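Local structure of abietadiene synthase, chloroplastic (3S9V) at residues D90-E95 / I129-T134; A110-L115 / T123-G128; S55-A60 / R104-L109. The protein is a chloroplast terpene synthase of grand fir, a large and mostly helical enzyme with an N-terminal terpene synthase domain and a metal-binding domain. All blocks are in the same frame, centred on the assembly; numbering follows the deposited sequence.

Interaction 1. Residues D90-E95 / I129-T134; sequences DGSWGE and IEFFRT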
loop_
_atom_site.group_PDB
_atom_site.type_symbol
_atom_site.label_atom_id
_atom_site.label_comp_id
_atom_site.label_asym_id
_atom_site.label_seq_id
_atom_site.Cartn_x
_atom_site.Cartn_y
_atom_site.Cartn_z
ATOM N N ASP A 90 -18.972 -16.989 30.438
ATOM C CA ASP A 90 -18.034 -17.863 31.130
ATOM C C ASP A 90 -17.445 -17.202 32.384
ATOM O O ASP A 90 -16.609 -17.785 33.067
ATOM C CB ASP A 90 -16.913 -18.295 30.177
ATOM C CG ASP A 90 -16.070 -17.121 29.676
ATOM O OD1 ASP A 90 -15.138 -17.359 28.875
ATOM O OD2 ASP A 90 -16.332 -15.965 30.080
ATOM N N GLY A 91 -17.881 -15.980 32.678
ATOM C CA GLY A 91 -17.399 -15.293 33.864
ATOM C C GLY A 91 -16.244 -14.343 33.641
ATOM O O GLY A 91 -15.820 -13.639 34.559
ATOM N N SER A 92 -15.726 -14.313 32.421
ATOM C CA SER A 92 -14.611 -13.432 32.115
ATOM C C SER A 92 -15.114 -12.094 31.588
ATOM O O SER A 92 -16.312 -11.914 31.350
ATOM C CB SER A 92 -13.720 -14.068 31.049
ATOM O OG SER A 92 -14.389 -14.101 29.794
ATOM N N TRP A 93 -14.179 -11.164 31.428
ATOM C CA TRP A 93 -14.451 -9.848 30.859
ATOM C C TRP A 93 -13.451 -9.750 29.710
ATOM O O TRP A 93 -12.409 -10.407 29.735
ATOM C CB TRP A 93 -14.168 -8.724 31.860
ATOM C CG TRP A 93 -15.303 -8.399 32.774
ATOM C CD1 TRP A 93 -16.345 -7.541 32.533
ATOM C CD2 TRP A 93 -15.505 -8.916 34.088
ATOM N NE1 TRP A 93 -17.180 -7.492 33.625
ATOM C CE2 TRP A 93 -16.689 -8.327 34.593
ATOM C CE3 TRP A 93 -14.797 -9.823 34.893
ATOM C CZ2 TRP A 93 -17.179 -8.613 35.865
ATOM C CZ3 TRP A 93 -15.287 -10.107 36.163
ATOM C CH2 TRP A 93 -16.468 -9.501 36.635
ATOM N N GLY A 94 -13.761 -8.936 28.711
ATOM C CA GLY A 94 -12.861 -8.786 27.585
ATOM C C GLY A 94 -13.665 -8.744 26.310
ATOM O O GLY A 94 -14.889 -8.631 26.353
ATOM N N GLU A 95 -12.996 -8.839 25.172
ATOM C CA GLU A 95 -13.709 -8.803 23.907
ATOM C C GLU A 95 -14.315 -10.172 23.579
ATOM O O GLU A 95 -13.598 -11.154 23.365
ATOM C CB GLU A 95 -12.761 -8.341 22.794
ATOM C CG GLU A 95 -13.459 -8.013 21.473
ATOM C CD GLU A 95 -14.775 -7.279 21.676
ATOM O OE1 GLU A 95 -15.814 -7.953 21.831
ATOM O OE2 GLU A 95 -14.771 -6.031 21.694
ATOM N N ILE A 129 -13.712 -14.941 39.470
ATOM C CA ILE A 129 -12.686 -15.710 40.162
ATOM C C ILE A 129 -12.611 -17.116 39.585
ATOM O O ILE A 129 -11.521 -17.626 39.307
ATOM C CB ILE A 129 -12.966 -15.795 41.684
ATOM C CG1 ILE A 129 -12.618 -14.461 42.345
ATOM C CG2 ILE A 129 -12.141 -16.913 42.316
ATOM C CD1 ILE A 129 -12.804 -14.456 43.846
ATOM N N GLU A 130 -13.775 -17.727 39.391
ATOM C CA GLU A 130 -13.842 -19.078 38.847
ATOM C C GLU A 130 -13.281 -19.122 37.438
ATOM O O GLU A 130 -12.529 -20.036 37.099
ATOM C CB GLU A 130 -15.285 -19.577 38.862
ATOM C CG GLU A 130 -15.940 -19.403 40.226
ATOM C CD GLU A 130 -17.336 -19.986 40.306
ATOM O OE1 GLU A 130 -18.055 -19.975 39.283
ATOM O OE2 GLU A 130 -17.719 -20.442 41.405
ATOM N N PHE A 131 -13.635 -18.143 36.610
ATOM C CA PHE A 131 -13.104 -18.128 35.253
ATOM C C PHE A 131 -11.594 -17.993 35.305
ATOM O O PHE A 131 -10.873 -18.745 34.659
ATOM C CB PHE A 131 -13.643 -16.963 34.429
ATOM C CG PHE A 131 -12.923 -16.796 33.120
ATOM C CD1 PHE A 131 -13.266 -17.577 32.022
ATOM C CD2 PHE A 131 -11.841 -15.927 33.010
ATOM C CE1 PHE A 131 -12.542 -17.500 30.841
ATOM C CE2 PHE A 131 -11.113 -15.844 31.832
ATOM C CZ PHE A 131 -11.462 -16.631 30.746
ATOM N N PHE A 132 -11.119 -17.022 36.076
ATOM C CA PHE A 132 -9.687 -16.787 36.194
ATOM C C PHE A 132 -8.949 -18.049 36.622
ATOM O O PHE A 132 -7.879 -18.350 36.100
ATOM C CB PHE A 132 -9.415 -15.652 37.185
ATOM C CG PHE A 132 -7.948 -15.386 37.419
ATOM C CD1 PHE A 132 -7.199 -16.205 38.257
ATOM C CD2 PHE A 132 -7.314 -14.320 36.796
ATOM C CE1 PHE A 132 -5.845 -15.964 38.468
ATOM C CE2 PHE A 132 -5.963 -14.072 36.999
ATOM C CZ PHE A 132 -5.228 -14.893 37.834
ATOM N N ARG A 133 -9.520 -18.783 37.573
ATOM C CA ARG A 133 -8.900 -20.012 38.057
ATOM C C ARG A 133 -8.882 -21.103 36.984
ATOM O O ARG A 133 -7.880 -21.797 36.812
ATOM C CB ARG A 133 -9.621 -20.522 39.315
ATOM C CG ARG A 133 -9.208 -21.928 39.739
ATOM C CD ARG A 133 -9.568 -22.211 41.193
ATOM N NE ARG A 133 -10.958 -21.892 41.484
ATOM C CZ ARG A 133 -11.347 -20.912 42.290
ATOM N NH1 ARG A 133 -10.446 -20.145 42.900
ATOM N NH2 ARG A 133 -12.641 -20.694 42.481
ATOM N N THR A 134 -9.978 -21.250 36.251
ATOM C CA THR A 134 -10.021 -22.271 35.215
ATOM C C THR A 134 -9.085 -21.913 34.069
ATOM O O THR A 134 -8.359 -22.762 33.553
ATOM C CB THR A 134 -11.435 -22.449 34.651
ATOM O OG1 THR A 134 -12.351 -22.702 35.723
ATOM C CG2 THR A 134 -11.465 -23.621 33.679
#
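G91 and F131 bring their CA atoms within 5.3 Å of each other. Residues 90-95 form a loop with no regular structure, while 129-134 is an inner part of a helix. At G91 phi is 96°, a backbone region that suits glycine, and the chain can come close to the helix there. The G91 C atom lies 3.8 Å from F131 CB. F131 carries the helix side of the contact. Its CG stands anti to the backbone N (chi1 170°), which sends the ring in against the loop. S92 CB sits over the middle of one ring face. D90 comes in obliquely: its OD1 is 3.3 Å from F131 CE1, and the carboxylate plane is turned 44° from the ring. The other carboxylate oxygen closes an Asx turn. D90 OD2 accepts from S92 N at 2.9 Å and from S92 OG at 2.7 Å. The hydroxyl uses the syn side, while the amide comes from above the carboxylate plane. These two bonds help to hold the turn that presents S92 to the ring. Q87, G91 and W93 fit the QW motif of terpene cyclases: Q87 NE2 bonds to G91 O, and W93 packs on Q87. Helix 101-117 lies alongside, with T108 touching both S92 and F131. On helix 122-136, F132 turns to helix 151-164.

Interaction 2. Residues A110-L115 / T123-G128; sequences ACIITL and TQVQKG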
loop_
_atom_site.group_PDB
_atom_site.type_symbol
_atom_site.label_atom_id
_atom_site.label_comp_id
_atom_site.label_asym_id
_atom_site.label_seq_id
_atom_site.Cartn_x
_atom_site.Cartn_y
_atom_site.Cartn_z
ATOM N N ALA A 110 -8.450 -7.406 36.488
ATOM C CA ALA A 110 -8.670 -5.976 36.666
ATOM C C ALA A 110 -10.088 -5.648 37.154
ATOM O O ALA A 110 -10.262 -4.809 38.033
ATOM C CB ALA A 110 -8.392 -5.246 35.371
ATOM N N CYS A 111 -11.102 -6.296 36.591
ATOM C CA CYS A 111 -12.476 -6.023 37.016
ATOM C C CYS A 111 -12.794 -6.551 38.419
ATOM O O CYS A 111 -13.517 -5.915 39.182
ATOM C CB CYS A 111 -13.473 -6.598 36.000
ATOM S SG CYS A 111 -13.435 -5.742 34.417
ATOM N N ILE A 112 -12.253 -7.716 38.752
ATOM C CA ILE A 112 -12.475 -8.319 40.062
ATOM C C ILE A 112 -11.896 -7.431 41.155
ATOM O O ILE A 112 -12.498 -7.248 42.214
ATOM C CB ILE A 112 -11.825 -9.713 40.133
ATOM C CG1 ILE A 112 -12.681 -10.714 39.357
ATOM C CG2 ILE A 112 -11.637 -10.139 41.573
ATOM C CD1 ILE A 112 -12.022 -12.062 39.205
ATOM N N ILE A 113 -10.724 -6.868 40.895
ATOM C CA ILE A 113 -10.092 -5.998 41.876
ATOM C C ILE A 113 -10.924 -4.730 42.093
ATOM O O ILE A 113 -11.136 -4.311 43.228
ATOM C CB ILE A 113 -8.653 -5.647 41.430
ATOM C CG1 ILE A 113 -7.783 -6.906 41.528
ATOM C CG2 ILE A 113 -8.084 -4.508 42.266
ATOM C CD1 ILE A 113 -6.363 -6.728 41.022
ATOM N N THR A 114 -11.424 -4.146 41.007
ATOM C CA THR A 114 -12.224 -2.924 41.088
ATOM C C THR A 114 -13.582 -3.129 41.767
ATOM O O THR A 114 -14.011 -2.295 42.565
ATOM C CB THR A 114 -12.452 -2.321 39.687
ATOM O OG1 THR A 114 -11.184 -2.058 39.073
ATOM C CG2 THR A 114 -13.241 -1.021 39.782
ATOM N N LEU A 115 -14.270 -4.220 41.449
ATOM C CA LEU A 115 -15.555 -4.472 42.089
ATOM C C LEU A 115 -15.330 -4.759 43.582
ATOM O O LEU A 115 -16.127 -4.350 44.434
ATOM C CB LEU A 115 -16.274 -5.645 41.417
ATOM C CG LEU A 115 -16.634 -5.431 39.946
ATOM C CD1 LEU A 115 -17.402 -6.635 39.435
ATOM C CD2 LEU A 115 -17.466 -4.170 39.795
ATOM N N THR A 123 -21.622 -11.403 43.099
ATOM C CA THR A 123 -21.754 -12.572 42.242
ATOM C C THR A 123 -20.792 -12.498 41.060
ATOM O O THR A 123 -20.099 -13.471 40.771
ATOM C CB THR A 123 -23.207 -12.758 41.737
ATOM O OG1 THR A 123 -23.575 -11.669 40.887
ATOM C CG2 THR A 123 -24.163 -12.818 42.910
ATOM N N GLN A 124 -20.730 -11.350 40.386
ATOM C CA GLN A 124 -19.822 -11.210 39.249
ATOM C C GLN A 124 -18.381 -11.487 39.672
ATOM O O GLN A 124 -17.630 -12.145 38.954
ATOM C CB GLN A 124 -19.915 -9.812 38.625
ATOM C CG GLN A 124 -21.239 -9.527 37.947
ATOM C CD GLN A 124 -22.196 -8.769 38.840
ATOM O OE1 GLN A 124 -22.273 -9.023 40.042
ATOM N NE2 GLN A 124 -22.940 -7.836 38.254
ATOM N N VAL A 125 -17.996 -10.992 40.841
ATOM C CA VAL A 125 -16.645 -11.223 41.317
ATOM C C VAL A 125 -16.408 -12.717 41.468
ATOM O O VAL A 125 -15.361 -13.221 41.073
ATOM C CB VAL A 125 -16.384 -10.518 42.662
ATOM C CG1 VAL A 125 -15.091 -11.028 43.272
ATOM C CG2 VAL A 125 -16.288 -9.020 42.446
ATOM N N GLN A 126 -17.385 -13.429 42.025
ATOM C CA GLN A 126 -17.241 -14.873 42.204
ATOM C C GLN A 126 -17.115 -15.609 40.862
ATOM O O GLN A 126 -16.256 -16.485 40.711
ATOM C CB GLN A 126 -18.418 -15.438 43.009
ATOM C CG GLN A 126 -18.248 -16.905 43.404
ATOM C CD GLN A 126 -16.848 -17.213 43.934
ATOM O OE1 GLN A 126 -16.255 -16.416 44.669
ATOM N NE2 GLN A 126 -16.320 -18.377 43.570
ATOM N N LYS A 127 -17.967 -15.262 39.896
ATOM C CA LYS A 127 -17.898 -15.892 38.578
ATOM C C LYS A 127 -16.561 -15.562 37.903
ATOM O O LYS A 127 -16.004 -16.382 37.168
ATOM C CB LYS A 127 -19.040 -15.410 37.678
ATOM C CG LYS A 127 -20.389 -15.996 38.003
ATOM C CD LYS A 127 -21.452 -15.420 37.085
ATOM C CE LYS A 127 -22.819 -15.997 37.406
ATOM N NZ LYS A 127 -23.868 -15.465 36.492
ATOM N N GLY A 128 -16.065 -14.351 38.149
ATOM C CA GLY A 128 -14.802 -13.935 37.568
ATOM C C GLY A 128 -13.666 -14.741 38.157
ATOM O O GLY A 128 -12.769 -15.183 37.440
#
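Q124 O is gripped by two donors, G128 N within the helix at 2.8 Å and the side-chain NE2 of Q87. The two segments belong to a helical hairpin, consistent with the alpha-alpha barrel domains of this family. Helices 101-117 and 122-136 are joined by a short turn and run roughly antiparallel, with segment axes 9.4 Å apart and 149° between their directions. The Q87 bond to the second helix is consistent with a QW motif, in which the glutamine ties its loop to a neighbouring helix. The faces that meet are apolar, and no hydrogen bond crosses between them. V125 is central and uses both methyls. With chi1 at 167°, CG1 is anti to the backbone N and CG2 is anti to the carbonyl carbon, so each branch finds its own partner. V125 CG1 lies 4.0 Å from I112 CG2. V125 CG2 reaches L115 CB at 3.5 Å, the two side chains sliding past each other in opposite directions. L115 CD1 also meets Q124 CB at 4.1 Å, nearly at a right angle. The Q124 amide is held at both ends: OE1 takes a bond from T123 OG1, and NE2 bonds to L84 O. I83 and L84 of helix 77-85 also pack on L115. At G128 the second helix shows bare backbone, and I112 CD1 comes in there to 3.3 Å from G128 C.

Interaction 3. Residues S55-A60 / R104-L109; sequences SAYDTA and RILATL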
loop_
_atom_site.group_PDB
_atom_site.type_symbol
_atom_site.label_atom_id
_atom_site.label_comp_id
_atom_site.label_asym_id
_atom_site.label_seq_id
_atom_site.Cartn_x
_atom_site.Cartn_y
_atom_site.Cartn_z
ATOM N N SER A 55 -12.650 -1.230 26.364
ATOM C CA SER A 55 -11.573 -2.017 26.955
ATOM C C SER A 55 -11.987 -2.289 28.398
ATOM O O SER A 55 -11.910 -1.406 29.251
ATOM C CB SER A 55 -10.253 -1.249 26.937
ATOM O OG SER A 55 -9.256 -1.974 27.634
ATOM N N ALA A 56 -12.456 -3.501 28.667
ATOM C CA ALA A 56 -12.883 -3.824 30.015
ATOM C C ALA A 56 -11.755 -3.524 31.000
ATOM O O ALA A 56 -11.985 -2.980 32.080
ATOM C CB ALA A 56 -13.291 -5.283 30.095
ATOM N N TYR A 57 -10.534 -3.862 30.613
ATOM C CA TYR A 57 -9.368 -3.639 31.467
ATOM C C TYR A 57 -9.170 -2.160 31.826
ATOM O O TYR A 57 -9.029 -1.811 32.997
ATOM C CB TYR A 57 -8.116 -4.171 30.770
ATOM C CG TYR A 57 -6.818 -3.733 31.404
ATOM C CD1 TYR A 57 -6.310 -4.380 32.529
ATOM C CD2 TYR A 57 -6.108 -2.657 30.889
ATOM C CE1 TYR A 57 -5.125 -3.962 33.121
ATOM C CE2 TYR A 57 -4.932 -2.232 31.470
ATOM C CZ TYR A 57 -4.447 -2.885 32.585
ATOM O OH TYR A 57 -3.296 -2.438 33.168
ATOM N N ASP A 58 -9.151 -1.295 30.818
ATOM C CA ASP A 58 -8.959 0.133 31.050
ATOM C C ASP A 58 -10.144 0.735 31.779
ATOM O O ASP A 58 -9.984 1.605 32.634
ATOM C CB ASP A 58 -8.746 0.860 29.725
ATOM C CG ASP A 58 -7.390 0.568 29.115
ATOM O OD1 ASP A 58 -6.470 1.405 29.259
ATOM O OD2 ASP A 58 -7.245 -0.507 28.500
ATOM N N THR A 59 -11.336 0.263 31.448
ATOM C CA THR A 59 -12.526 0.775 32.094
ATOM C C THR A 59 -12.453 0.457 33.575
ATOM O O THR A 59 -12.819 1.281 34.415
ATOM C CB THR A 59 -13.774 0.157 31.475
ATOM O OG1 THR A 59 -13.785 0.461 30.076
ATOM C CG2 THR A 59 -15.029 0.709 32.123
ATOM N N ALA A 60 -11.955 -0.732 33.893
ATOM C CA ALA A 60 -11.822 -1.147 35.282
ATOM C C ALA A 60 -10.890 -0.187 36.028
ATOM O O ALA A 60 -11.119 0.122 37.199
ATOM C CB ALA A 60 -11.281 -2.566 35.353
ATOM N N ARG A 104 -8.521 -12.005 28.249
ATOM C CA ARG A 104 -9.541 -12.350 29.234
ATOM C C ARG A 104 -9.061 -12.372 30.684
ATOM O O ARG A 104 -9.727 -11.814 31.554
ATOM C CB ARG A 104 -10.185 -13.697 28.888
ATOM C CG ARG A 104 -10.905 -13.718 27.541
ATOM C CD ARG A 104 -11.953 -12.608 27.446
ATOM N NE ARG A 104 -12.605 -12.607 26.141
ATOM C CZ ARG A 104 -13.441 -13.554 25.722
ATOM N NH1 ARG A 104 -13.739 -14.582 26.508
ATOM N NH2 ARG A 104 -13.970 -13.484 24.509
ATOM N N ILE A 105 -7.923 -13.004 30.962
ATOM C CA ILE A 105 -7.440 -13.037 32.343
ATOM C C ILE A 105 -6.981 -11.666 32.816
ATOM O O ILE A 105 -7.053 -11.366 34.006
ATOM C CB ILE A 105 -6.274 -14.037 32.545
ATOM C CG1 ILE A 105 -5.109 -13.691 31.622
ATOM C CG2 ILE A 105 -6.758 -15.448 32.302
ATOM C CD1 ILE A 105 -3.884 -14.538 31.862
ATOM N N LEU A 106 -6.505 -10.836 31.889
ATOM C CA LEU A 106 -6.059 -9.484 32.225
ATOM C C LEU A 106 -7.270 -8.657 32.634
ATOM O O LEU A 106 -7.287 -8.033 33.694
ATOM C CB LEU A 106 -5.390 -8.818 31.019
ATOM C CG LEU A 106 -4.980 -7.355 31.210
ATOM C CD1 LEU A 106 -3.746 -7.308 32.092
ATOM C CD2 LEU A 106 -4.683 -6.699 29.862
ATOM N N ALA A 107 -8.289 -8.666 31.785
ATOM C CA ALA A 107 -9.507 -7.911 32.054
ATOM C C ALA A 107 -10.264 -8.422 33.280
ATOM O O ALA A 107 -10.775 -7.626 34.068
ATOM C CB ALA A 107 -10.428 -7.942 30.825
ATOM N N THR A 108 -10.342 -9.741 33.441
ATOM C CA THR A 108 -11.070 -10.313 34.572
ATOM C C THR A 108 -10.405 -9.930 35.887
ATOM O O THR A 108 -11.064 -9.488 36.825
ATOM C CB THR A 108 -11.161 -11.861 34.477
ATOM O OG1 THR A 108 -11.731 -12.239 33.215
ATOM C CG2 THR A 108 -12.049 -12.401 35.588
ATOM N N LEU A 109 -9.091 -10.093 35.959
ATOM C CA LEU A 109 -8.380 -9.744 37.177
ATOM C C LEU A 109 -8.637 -8.267 37.489
ATOM O O LEU A 109 -9.008 -7.920 38.607
ATOM C CB LEU A 109 -6.881 -10.001 37.002
ATOM C CG LEU A 109 -5.997 -9.691 38.207
ATOM C CD1 LEU A 109 -6.529 -10.413 39.436
ATOM C CD2 LEU A 109 -4.571 -10.111 37.914
#
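Y57 and L106 both hold CG anti to the backbone N, with chi1 167° and 175°, and this swings the phenol ring and the leucine branches into each other. L106 crosses the ring obliquely. Its CD2 sits over one face, offset toward the rim, 4.1 Å from the ring centroid, in a CH-pi contact. L106 CG approaches Y57 CD1 at 3.5 Å, and L106 CD1 reaches Y57 CE1. Beside this pair the two helices meet through alanines. A56 CB is 4.0 Å from A107 CB, and the CA atoms of Y57 and A107 are 4.3 Å apart. Such small residues let the segment axes approach to 8.3 Å. The helices run nearly parallel here, with a crossing angle of 21°. This is consistent with neighbouring helices in one layer of an alpha-alpha barrel, as in the helical domains of terpene synthases. S55 is the N-cap residue of the first helix. Its OG donates to the anti lone pair of D58 OD2 at 2.6 Å, and that oxygen also lies at the edge of the Y57 ring, in its plane. S55 O accepts from both T59 N and T59 OG1. In the second helix R104 O is treated likewise by T108 N and T108 OG1, which come from opposite faces of its plane. The Y57 hydroxyl bonds to E207, while V154 and M158 of helix 151-164 also pack on Y57. No hydrogen bond joins the two segments. The contact itself therefore rests on close apolar fit, with the buried polar groups satisfied within each helix or by other partners.

In the fold
From the N terminus, helix 56-62 opens interaction 3, and the loop 90-95 opens interaction 1. Helix 101-117 then closes interaction 3 with residues 104-109, so interactions 3 and 1 cross along the chain. The same helix opens interaction 2 a little later, and the start of helix 122-136 closes it after a short turn. Residues 129-134 of that helix finally close interaction 1, which thus encloses interaction 2. Interactions 3 and 2 follow in series. The 90-95 loop joins the contacts: E95 O meets R104 NH2, and the W93 ring packs on C111 and L115. A60 O and T114 OG1 link interactions 3 and 2.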